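Local structure of hypothetical protein PH1109 (Pyrococcus horikoshii, 2D59) at residues G29-P34 / P57-V62; R36-V41 / D82-P87; D51-N56 / I74-E79. The protein is of unknown function but belongs to the CoA-binding-domain family, whose members have a Rossmann-like fold. All coordinates share one frame; numbering follows the deposited sequence.

Contact 1. Residues G29-P34 / P57-V62; sequences GASPKP and PKYEEV
Tyr59 and Pro32 meet where the loop after strand 24-28 of a Rossmann-like fold packs on the chain that follows strand 51-55. Loops like this one, between strand 24-28 and helix 37-47, follow the first strand of the fold and commonly line the nucleotide site in this fold class. The central contact is a CH-pi interaction. Pro32 CD lies 3.4 Å from the centroid of the Tyr59 ring and 12° off the ring normal. Pro32 CG reaches the CE2 side of the same face, and the two side chains cross at about a right angle. Lys58 CB lies over the opposite face, so the ring is sandwiched. With chi1 at -53°, Tyr59 CG stands anti to its own carbonyl carbon, and the ring extends toward the loop. Ala30 O approaches the ring obliquely, 3.4 Å from Tyr59 CD1. The phenol end is tied to the loop through water 1, which is 2.6 Å from Tyr59 OH and 2.7 Å from Ser31 OG. Ser31 OG also accepts from Lys33 N at 3.1 Å, which makes an ST turn. This bond and the water both hold the hydroxyl in place. Val62 fills the other part of the contact. Its CG1 packs 3.4 Å from Ser31 O, and its CG2 faces Ala30 CB at 4.2 Å. Asn56 ND2 binds Ala30 O, and Asn39 ND2 binds Ser31 O, so both carbonyls have polar partners. The loop leads from strand 24-28 into helix 37-47 and passes the end of strand 51-55, with the small antiparallel pair 61-62 and 65-66 beside it.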
loop_
_atom_site.group_PDB
_atom_site.type_symbol
_atom_site.label_atom_id
_atom_site.label_comp_id
_atom_site.label_asym_id
_atom_site.label_seq_id
_atom_site.Cartn_x
_atom_site.Cartn_y
_atom_site.Cartn_z
ATOM N N GLY A 29 -2.368 -0.229 -8.123
ATOM C CA GLY A 29 -1.460 -0.681 -9.156
ATOM C C GLY A 29 -1.491 -2.193 -9.245
ATOM O O GLY A 29 -0.603 -2.805 -9.839
ATOM N N ALA A 30 -2.521 -2.793 -8.651
ATOM C CA ALA A 30 -2.681 -4.244 -8.658
ATOM C C ALA A 30 -2.602 -4.783 -10.081
ATOM O O ALA A 30 -3.071 -4.144 -11.024
ATOM C CB ALA A 30 -4.012 -4.626 -8.025
ATOM N N SER A 31 -2.016 -5.967 -10.227
ATOM C CA SER A 31 -1.851 -6.578 -11.540
ATOM C C SER A 31 -1.978 -8.097 -11.489
ATOM O O SER A 31 -1.554 -8.732 -10.526
ATOM C CB SER A 31 -0.478 -6.199 -12.104
ATOM O OG SER A 31 -0.180 -6.928 -13.281
ATOM N N PRO A 32 -2.578 -8.698 -12.531
ATOM C CA PRO A 32 -2.748 -10.151 -12.591
ATOM C C PRO A 32 -1.458 -10.838 -13.048
ATOM O O PRO A 32 -1.350 -12.063 -13.019
ATOM C CB PRO A 32 -3.887 -10.315 -13.594
ATOM C CG PRO A 32 -3.606 -9.210 -14.566
ATOM C CD PRO A 32 -3.267 -8.039 -13.656
ATOM N N LYS A 33 -0.482 -10.036 -13.467
ATOM C CA LYS A 33 0.801 -10.549 -13.938
ATOM C C LYS A 33 1.662 -11.022 -12.771
ATOM O O LYS A 33 2.124 -10.217 -11.963
ATOM C CB LYS A 33 1.541 -9.464 -14.720
ATOM C CG LYS A 33 0.783 -8.954 -15.936
ATOM C CD LYS A 33 1.535 -7.815 -16.608
ATOM C CE LYS A 33 0.764 -7.258 -17.791
ATOM N NZ LYS A 33 1.465 -6.091 -18.399
ATOM N N PRO A 34 1.902 -12.339 -12.682
ATOM C CA PRO A 34 2.703 -12.954 -11.616
ATOM C C PRO A 34 4.105 -12.386 -11.401
ATOM O O PRO A 34 4.612 -12.400 -10.276
ATOM C CB PRO A 34 2.753 -14.423 -12.027
ATOM C CG PRO A 34 1.468 -14.615 -12.760
ATOM C CD PRO A 34 1.400 -13.370 -13.608
ATOM N N PRO A 57 -7.810 0.710 -12.438
ATOM C CA PRO A 57 -8.863 0.905 -13.439
ATOM C C PRO A 57 -8.784 -0.065 -14.620
ATOM O O PRO A 57 -9.771 -0.270 -15.327
ATOM C CB PRO A 57 -8.652 2.352 -13.875
ATOM C CG PRO A 57 -8.157 3.000 -12.625
ATOM C CD PRO A 57 -7.147 1.989 -12.126
ATOM N N LYS A 58 -7.614 -0.662 -14.825
ATOM C CA LYS A 58 -7.411 -1.591 -15.933
ATOM C C LYS A 58 -7.865 -3.023 -15.667
ATOM O O LYS A 58 -7.945 -3.830 -16.594
ATOM C CB LYS A 58 -5.934 -1.606 -16.339
ATOM C CG LYS A 58 -5.432 -0.290 -16.911
ATOM C CD LYS A 58 -3.950 -0.364 -17.249
ATOM C CE LYS A 58 -3.472 0.908 -17.935
ATOM N NZ LYS A 58 -3.701 2.124 -17.104
ATOM N N TYR A 59 -8.160 -3.347 -14.412
ATOM C CA TYR A 59 -8.585 -4.702 -14.076
ATOM C C TYR A 59 -9.844 -4.736 -13.223
ATOM O O TYR A 59 -10.108 -3.822 -12.442
ATOM C CB TYR A 59 -7.450 -5.442 -13.359
ATOM C CG TYR A 59 -6.147 -5.408 -14.123
ATOM C CD1 TYR A 59 -5.067 -4.653 -13.668
ATOM C CD2 TYR A 59 -6.006 -6.098 -15.327
ATOM C CE1 TYR A 59 -3.881 -4.583 -14.393
ATOM C CE2 TYR A 59 -4.827 -6.034 -16.060
ATOM C CZ TYR A 59 -3.768 -5.273 -15.589
ATOM O OH TYR A 59 -2.607 -5.199 -16.316
ATOM N N GLU A 60 -10.620 -5.803 -13.376
ATOM C CA GLU A 60 -11.858 -5.956 -12.626
ATOM C C GLU A 60 -11.684 -6.987 -11.511
ATOM O O GLU A 60 -12.463 -7.024 -10.559
ATOM C CB GLU A 60 -12.986 -6.384 -13.571
ATOM C CG GLU A 60 -14.377 -6.235 -12.987
ATOM C CD GLU A 60 -15.469 -6.494 -14.008
ATOM O OE1 GLU A 60 -16.654 -6.296 -13.666
ATOM O OE2 GLU A 60 -15.146 -6.895 -15.148
ATOM N N GLU A 61 -10.653 -7.815 -11.637
ATOM C CA GLU A 61 -10.370 -8.842 -10.641
ATOM C C GLU A 61 -8.896 -9.232 -10.643
ATOM O O GLU A 61 -8.302 -9.453 -11.696
ATOM C CB GLU A 61 -11.231 -10.077 -10.915
ATOM C CG GLU A 61 -11.042 -11.213 -9.924
ATOM C CD GLU A 61 -11.973 -12.380 -10.201
ATOM O OE1 GLU A 61 -11.913 -13.381 -9.459
ATOM O OE2 GLU A 61 -12.769 -12.292 -11.161
ATOM N N VAL A 62 -8.304 -9.309 -9.454
ATOM C CA VAL A 62 -6.905 -9.688 -9.327
ATOM C C VAL A 62 -6.774 -10.668 -8.166
ATOM O O VAL A 62 -7.251 -10.400 -7.066
ATOM C CB VAL A 62 -6.009 -8.453 -9.067
ATOM C CG1 VAL A 62 -4.568 -8.885 -8.856
ATOM C CG2 VAL A 62 -6.097 -7.491 -10.252
HETATM O O HOH W 1 -0.330 -4.885 -15.065
#

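Contact 2. Residues R36-V41 / D82-P87; sequences RDANIV and DLFVKP
Ala38, in the first turn of helix 37-47, comes closest in backbone to Phe84, just past the end of strand 80-83, with their CA atoms 6.1 Å apart. The Phe84 ring lies against this turn. Ala38 CA sits over the centre of one ring face, 3.7 Å from the centroid and 10° off the normal, a CH-pi contact made by the helix backbone. Ala38 CB rests near the root of the ring, 3.8 Å from Phe84 CG. At the far end Phe84 CZ meets Val41, one helical turn on, at 3.6 Å from CB. Val41 CG2 is close to the same ring atom. The Phe84 chi1 of -77° puts CG anti to the carbonyl carbon, and the ring reaches across to the helix. Asp37 adds its carbonyl carbon obliquely, 3.8 Å from Phe84 CE1. Asp82 takes a smaller part: its OD2 lies 4.2 Å from Val41 CG1, while its OD1 is bonded to Gln108 NE2. No hydrogen bond joins the two segments, so the contact is essentially apolar. Phe84 also touches Leu27 of strand 24-28. The ring therefore lies between the start of helix 37-47 and the parallel sheet, where strand 80-83 runs between strands 24-28 and 104-107.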
loop_
_atom_site.group_PDB
_atom_site.type_symbol
_atom_site.label_atom_id
_atom_site.label_comp_id
_atom_site.label_asym_id
_atom_site.label_seq_id
_atom_site.Cartn_x
_atom_site.Cartn_y
_atom_site.Cartn_z
ATOM N N ARG A 36 5.069 -9.241 -11.748
ATOM C CA ARG A 36 5.065 -7.858 -11.278
ATOM C C ARG A 36 5.056 -7.813 -9.754
ATOM O O ARG A 36 4.392 -8.621 -9.109
ATOM C CB ARG A 36 3.841 -7.122 -11.828
ATOM C CG ARG A 36 3.788 -7.080 -13.349
ATOM C CD ARG A 36 4.555 -5.902 -13.923
ATOM N NE ARG A 36 3.657 -4.803 -14.268
ATOM C CZ ARG A 36 4.038 -3.688 -14.882
ATOM N NH1 ARG A 36 3.148 -2.744 -15.159
ATOM N NH2 ARG A 36 5.309 -3.514 -15.217
ATOM N N ASP A 37 5.794 -6.863 -9.186
ATOM C CA ASP A 37 5.868 -6.721 -7.734
ATOM C C ASP A 37 4.492 -6.591 -7.081
ATOM O O ASP A 37 4.246 -7.168 -6.023
ATOM C CB ASP A 37 6.734 -5.514 -7.354
ATOM C CG ASP A 37 8.179 -5.675 -7.785
ATOM O OD1 ASP A 37 8.691 -6.812 -7.731
ATOM O OD2 ASP A 37 8.807 -4.666 -8.165
ATOM N N ALA A 38 3.592 -5.843 -7.710
ATOM C CA ALA A 38 2.251 -5.663 -7.161
ATOM C C ALA A 38 1.549 -6.999 -6.931
ATOM O O ALA A 38 0.830 -7.172 -5.948
ATOM C CB ALA A 38 1.417 -4.791 -8.089
ATOM N N ASN A 39 1.755 -7.943 -7.844
ATOM C CA ASN A 39 1.128 -9.254 -7.721
ATOM C C ASN A 39 1.841 -10.086 -6.655
ATOM O O ASN A 39 1.200 -10.695 -5.795
ATOM C CB ASN A 39 1.153 -9.979 -9.075
ATOM C CG ASN A 39 0.393 -11.293 -9.051
ATOM O OD1 ASN A 39 0.904 -12.319 -8.600
ATOM N ND2 ASN A 39 -0.841 -11.264 -9.532
ATOM N N ILE A 40 3.167 -10.096 -6.711
ATOM C CA ILE A 40 3.973 -10.838 -5.750
ATOM C C ILE A 40 3.621 -10.442 -4.312
ATOM O O ILE A 40 3.370 -11.303 -3.461
ATOM C CB ILE A 40 5.466 -10.566 -5.989
ATOM C CG1 ILE A 40 5.861 -11.078 -7.378
ATOM C CG2 ILE A 40 6.306 -11.240 -4.902
ATOM C CD1 ILE A 40 7.251 -10.672 -7.805
ATOM N N VAL A 41 3.598 -9.140 -4.051
ATOM C CA VAL A 41 3.291 -8.638 -2.714
ATOM C C VAL A 41 1.840 -8.910 -2.314
ATOM O O VAL A 41 1.565 -9.332 -1.190
ATOM C CB VAL A 41 3.581 -7.123 -2.614
ATOM C CG1 VAL A 41 3.209 -6.608 -1.232
ATOM C CG2 VAL A 41 5.059 -6.861 -2.890
ATOM N N ASP A 82 -1.295 0.976 -0.171
ATOM C CA ASP A 82 -0.021 0.455 -0.656
ATOM C C ASP A 82 0.147 0.790 -2.135
ATOM O O ASP A 82 -0.511 0.195 -2.989
ATOM C CB ASP A 82 -0.021 -1.056 -0.423
ATOM C CG ASP A 82 1.339 -1.679 -0.582
ATOM O OD1 ASP A 82 2.352 -0.971 -0.410
ATOM O OD2 ASP A 82 1.384 -2.897 -0.857
ATOM N N LEU A 83 1.040 1.733 -2.430
ATOM C CA LEU A 83 1.258 2.199 -3.801
ATOM C C LEU A 83 2.329 1.518 -4.647
ATOM O O LEU A 83 3.491 1.434 -4.259
ATOM C CB LEU A 83 1.557 3.700 -3.785
ATOM C CG LEU A 83 0.554 4.636 -3.109
ATOM C CD1 LEU A 83 1.206 5.995 -2.913
ATOM C CD2 LEU A 83 -0.714 4.750 -3.945
ATOM N N PHE A 84 1.931 1.075 -5.836
ATOM C CA PHE A 84 2.848 0.436 -6.771
ATOM C C PHE A 84 2.956 1.230 -8.074
ATOM O O PHE A 84 3.613 0.794 -9.020
ATOM C CB PHE A 84 2.387 -0.995 -7.067
ATOM C CG PHE A 84 2.690 -1.967 -5.962
ATOM C CD1 PHE A 84 3.924 -2.608 -5.903
ATOM C CD2 PHE A 84 1.749 -2.226 -4.969
ATOM C CE1 PHE A 84 4.220 -3.496 -4.865
ATOM C CE2 PHE A 84 2.034 -3.108 -3.928
ATOM C CZ PHE A 84 3.270 -3.745 -3.878
ATOM N N VAL A 85 2.328 2.403 -8.113
ATOM C CA VAL A 85 2.350 3.239 -9.314
ATOM C C VAL A 85 3.478 4.273 -9.355
ATOM O O VAL A 85 4.102 4.578 -8.338
ATOM C CB VAL A 85 1.001 3.972 -9.502
ATOM C CG1 VAL A 85 -0.119 2.956 -9.671
ATOM C CG2 VAL A 85 0.721 4.886 -8.315
ATOM N N LYS A 86 3.725 4.808 -10.549
ATOM C CA LYS A 86 4.776 5.797 -10.765
ATOM C C LYS A 86 4.563 7.026 -9.891
ATOM O O LYS A 86 3.431 7.402 -9.601
ATOM C CB LYS A 86 4.809 6.216 -12.241
ATOM C CG LYS A 86 4.505 5.084 -13.209
ATOM C CD LYS A 86 5.385 3.869 -12.960
ATOM C CE LYS A 86 4.835 2.647 -13.683
ATOM N NZ LYS A 86 3.435 2.346 -13.255
ATOM N N PRO A 87 5.659 7.672 -9.466
ATOM C CA PRO A 87 5.593 8.865 -8.618
ATOM C C PRO A 87 4.575 9.908 -9.078
ATOM O O PRO A 87 3.812 10.436 -8.273
ATOM C CB PRO A 87 7.023 9.394 -8.669
ATOM C CG PRO A 87 7.827 8.138 -8.747
ATOM C CD PRO A 87 7.059 7.332 -9.777
#

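Contact 3. Residues D51-N56 / I74-E79; sequences DVYPVN and IPDKIE
The Tyr53 ring meets Ile74, Asp76 and Ile78, all obliquely. Ile78 CD1 touches the ring at Tyr53 CD2, 3.5 Å away, and the Ile78 and Tyr53 side chains lie alongside each other and point opposite ways. Ile74 CG2 comes to Tyr53 CG at 4.0 Å. The carboxylate of Asp76 stands nearly upright to the ring, with the two planes 81° apart. Tyr53 OH gives Asp76 OD1 a weak hydrogen bond of 2.9 Å. Lys24 NZ is the stronger partner of the hydroxyl, and it also forms a salt bridge with Asp51. Tyr53 lies on strand 51-55, an outermost strand of the parallel Rossmann-like sheet, and loop 74-79 packs against one side of this strand on its way to strand 80-83. The Tyr53 chi1 of -56° sets CG anti to the carbonyl carbon, and the ring extends toward the loop. Further along the strand, Ile74 CD1 fits between two residues. It lies 3.7 Å from Tyr53 CB and equally far from Val55 CG2. On the reverse side of strand 51-55, Val52 and Pro54 face helix 37-47. The carbonyls of Ile74 and Asp76 accept from Lys100 NZ of helix 87-100.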
loop_
_atom_site.group_PDB
_atom_site.type_symbol
_atom_site.label_atom_id
_atom_site.label_comp_id
_atom_site.label_asym_id
_atom_site.label_seq_id
_atom_site.Cartn_x
_atom_site.Cartn_y
_atom_site.Cartn_z
ATOM N N ASP A 51 -6.558 -8.260 4.624
ATOM C CA ASP A 51 -7.765 -8.014 3.830
ATOM C C ASP A 51 -7.258 -7.078 2.741
ATOM O O ASP A 51 -7.032 -5.893 2.991
ATOM C CB ASP A 51 -8.839 -7.307 4.663
ATOM C CG ASP A 51 -9.585 -8.250 5.592
ATOM O OD1 ASP A 51 -10.335 -7.758 6.464
ATOM O OD2 ASP A 51 -9.439 -9.478 5.447
ATOM N N VAL A 52 -7.065 -7.609 1.538
ATOM C CA VAL A 52 -6.532 -6.813 0.443
ATOM C C VAL A 52 -7.563 -6.484 -0.629
ATOM O O VAL A 52 -8.177 -7.376 -1.214
ATOM C CB VAL A 52 -5.336 -7.535 -0.225
ATOM C CG1 VAL A 52 -4.648 -6.609 -1.218
ATOM C CG2 VAL A 52 -4.345 -7.996 0.842
ATOM N N TYR A 53 -7.734 -5.189 -0.870
ATOM C CA TYR A 53 -8.668 -4.678 -1.863
ATOM C C TYR A 53 -7.844 -4.030 -2.970
ATOM O O TYR A 53 -7.386 -2.894 -2.836
ATOM C CB TYR A 53 -9.595 -3.661 -1.192
ATOM C CG TYR A 53 -10.312 -4.242 0.006
ATOM C CD1 TYR A 53 -11.468 -5.009 -0.149
ATOM C CD2 TYR A 53 -9.793 -4.091 1.292
ATOM C CE1 TYR A 53 -12.081 -5.610 0.943
ATOM C CE2 TYR A 53 -10.398 -4.686 2.393
ATOM C CZ TYR A 53 -11.541 -5.447 2.214
ATOM O OH TYR A 53 -12.135 -6.041 3.301
ATOM N N PRO A 54 -7.628 -4.757 -4.077
ATOM C CA PRO A 54 -6.843 -4.219 -5.190
ATOM C C PRO A 54 -7.495 -3.048 -5.908
ATOM O O PRO A 54 -8.719 -2.986 -6.036
ATOM C CB PRO A 54 -6.651 -5.433 -6.095
ATOM C CG PRO A 54 -7.902 -6.220 -5.863
ATOM C CD PRO A 54 -8.090 -6.126 -4.367
ATOM N N VAL A 55 -6.658 -2.123 -6.365
ATOM C CA VAL A 55 -7.115 -0.943 -7.085
ATOM C C VAL A 55 -6.337 -0.765 -8.384
ATOM O O VAL A 55 -5.112 -0.660 -8.378
ATOM C CB VAL A 55 -6.938 0.343 -6.250
ATOM C CG1 VAL A 55 -7.315 1.559 -7.093
ATOM C CG2 VAL A 55 -7.789 0.277 -4.996
ATOM N N ASN A 56 -7.064 -0.739 -9.497
ATOM C CA ASN A 56 -6.472 -0.546 -10.815
ATOM C C ASN A 56 -7.597 -0.471 -11.842
ATOM O O ASN A 56 -8.281 -1.460 -12.094
ATOM C CB ASN A 56 -5.534 -1.701 -11.182
ATOM C CG ASN A 56 -4.648 -1.370 -12.373
ATOM O OD1 ASN A 56 -5.095 -0.755 -13.344
ATOM N ND2 ASN A 56 -3.387 -1.783 -12.308
ATOM N N ILE A 74 -13.955 1.465 -3.009
ATOM C CA ILE A 74 -13.939 0.326 -2.101
ATOM C C ILE A 74 -14.973 0.528 -0.999
ATOM O O ILE A 74 -14.952 1.535 -0.294
ATOM C CB ILE A 74 -12.546 0.154 -1.464
ATOM C CG1 ILE A 74 -11.516 -0.096 -2.563
ATOM C CG2 ILE A 74 -12.561 -1.000 -0.472
ATOM C CD1 ILE A 74 -10.075 -0.058 -2.084
ATOM N N PRO A 75 -15.897 -0.431 -0.841
ATOM C CA PRO A 75 -16.952 -0.369 0.178
ATOM C C PRO A 75 -16.427 -0.405 1.612
ATOM O O PRO A 75 -16.844 0.384 2.458
ATOM C CB PRO A 75 -17.810 -1.599 -0.132
ATOM C CG PRO A 75 -17.560 -1.849 -1.584
ATOM C CD PRO A 75 -16.083 -1.606 -1.706
ATOM N N ASP A 76 -15.509 -1.329 1.877
ATOM C CA ASP A 76 -14.941 -1.499 3.211
ATOM C C ASP A 76 -13.942 -0.417 3.601
ATOM O O ASP A 76 -13.404 0.286 2.745
ATOM C CB ASP A 76 -14.279 -2.874 3.313
ATOM C CG ASP A 76 -15.275 -4.004 3.132
ATOM O OD1 ASP A 76 -14.861 -5.181 3.118
ATOM O OD2 ASP A 76 -16.481 -3.708 2.997
ATOM N N LYS A 77 -13.699 -0.288 4.903
ATOM C CA LYS A 77 -12.762 0.711 5.397
ATOM C C LYS A 77 -11.345 0.313 5.006
ATOM O O LYS A 77 -10.997 -0.869 5.000
ATOM C CB LYS A 77 -12.854 0.850 6.923
ATOM C CG LYS A 77 -12.246 -0.302 7.719
ATOM C CD LYS A 77 -13.149 -1.526 7.772
ATOM C CE LYS A 77 -14.378 -1.286 8.641
ATOM N NZ LYS A 77 -15.322 -0.305 8.038
ATOM N N ILE A 78 -10.538 1.310 4.668
ATOM C CA ILE A 78 -9.153 1.079 4.277
ATOM C C ILE A 78 -8.243 1.791 5.260
ATOM O O ILE A 78 -8.469 2.953 5.593
ATOM C CB ILE A 78 -8.883 1.612 2.860
ATOM C CG1 ILE A 78 -9.662 0.768 1.854
ATOM C CG2 ILE A 78 -7.399 1.558 2.540
ATOM C CD1 ILE A 78 -9.297 -0.710 1.889
ATOM N N GLU A 79 -7.214 1.090 5.726
ATOM C CA GLU A 79 -6.278 1.671 6.679
ATOM C C GLU A 79 -4.944 2.002 6.019
ATOM O O GLU A 79 -4.355 3.049 6.286
ATOM C CB GLU A 79 -6.071 0.707 7.845
ATOM C CG GLU A 79 -7.382 0.291 8.510
ATOM C CD GLU A 79 -7.220 -0.863 9.479
ATOM O OE1 GLU A 79 -6.621 -1.888 9.094
ATOM O OE2 GLU A 79 -7.703 -0.752 10.623
#

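All three contacts lie within the CoA binding domain. Along the chain their first segments come in the order 1, 2, 3, and their second segments in the order 1, 3, 2. Contacts 1 and 2 have centres about 10 Å apart and meet at the loop before helix 37-47. Contacts 1 and 3 are about 13 Å apart, and Gly29 and Val55 are joined there by a backbone hydrogen bond. Contacts 2 and 3 have centres about 15 Å apart; their segments adjoin in the sequence but make no other contact, and both reach the parallel sheet. Contact 1 joins loop 29-34 to the chain after strand 51-55, contact 2 joins helix 37-47 to the end of strand 80-83, and contact 3 packs loop 74-79 on strand 51-55.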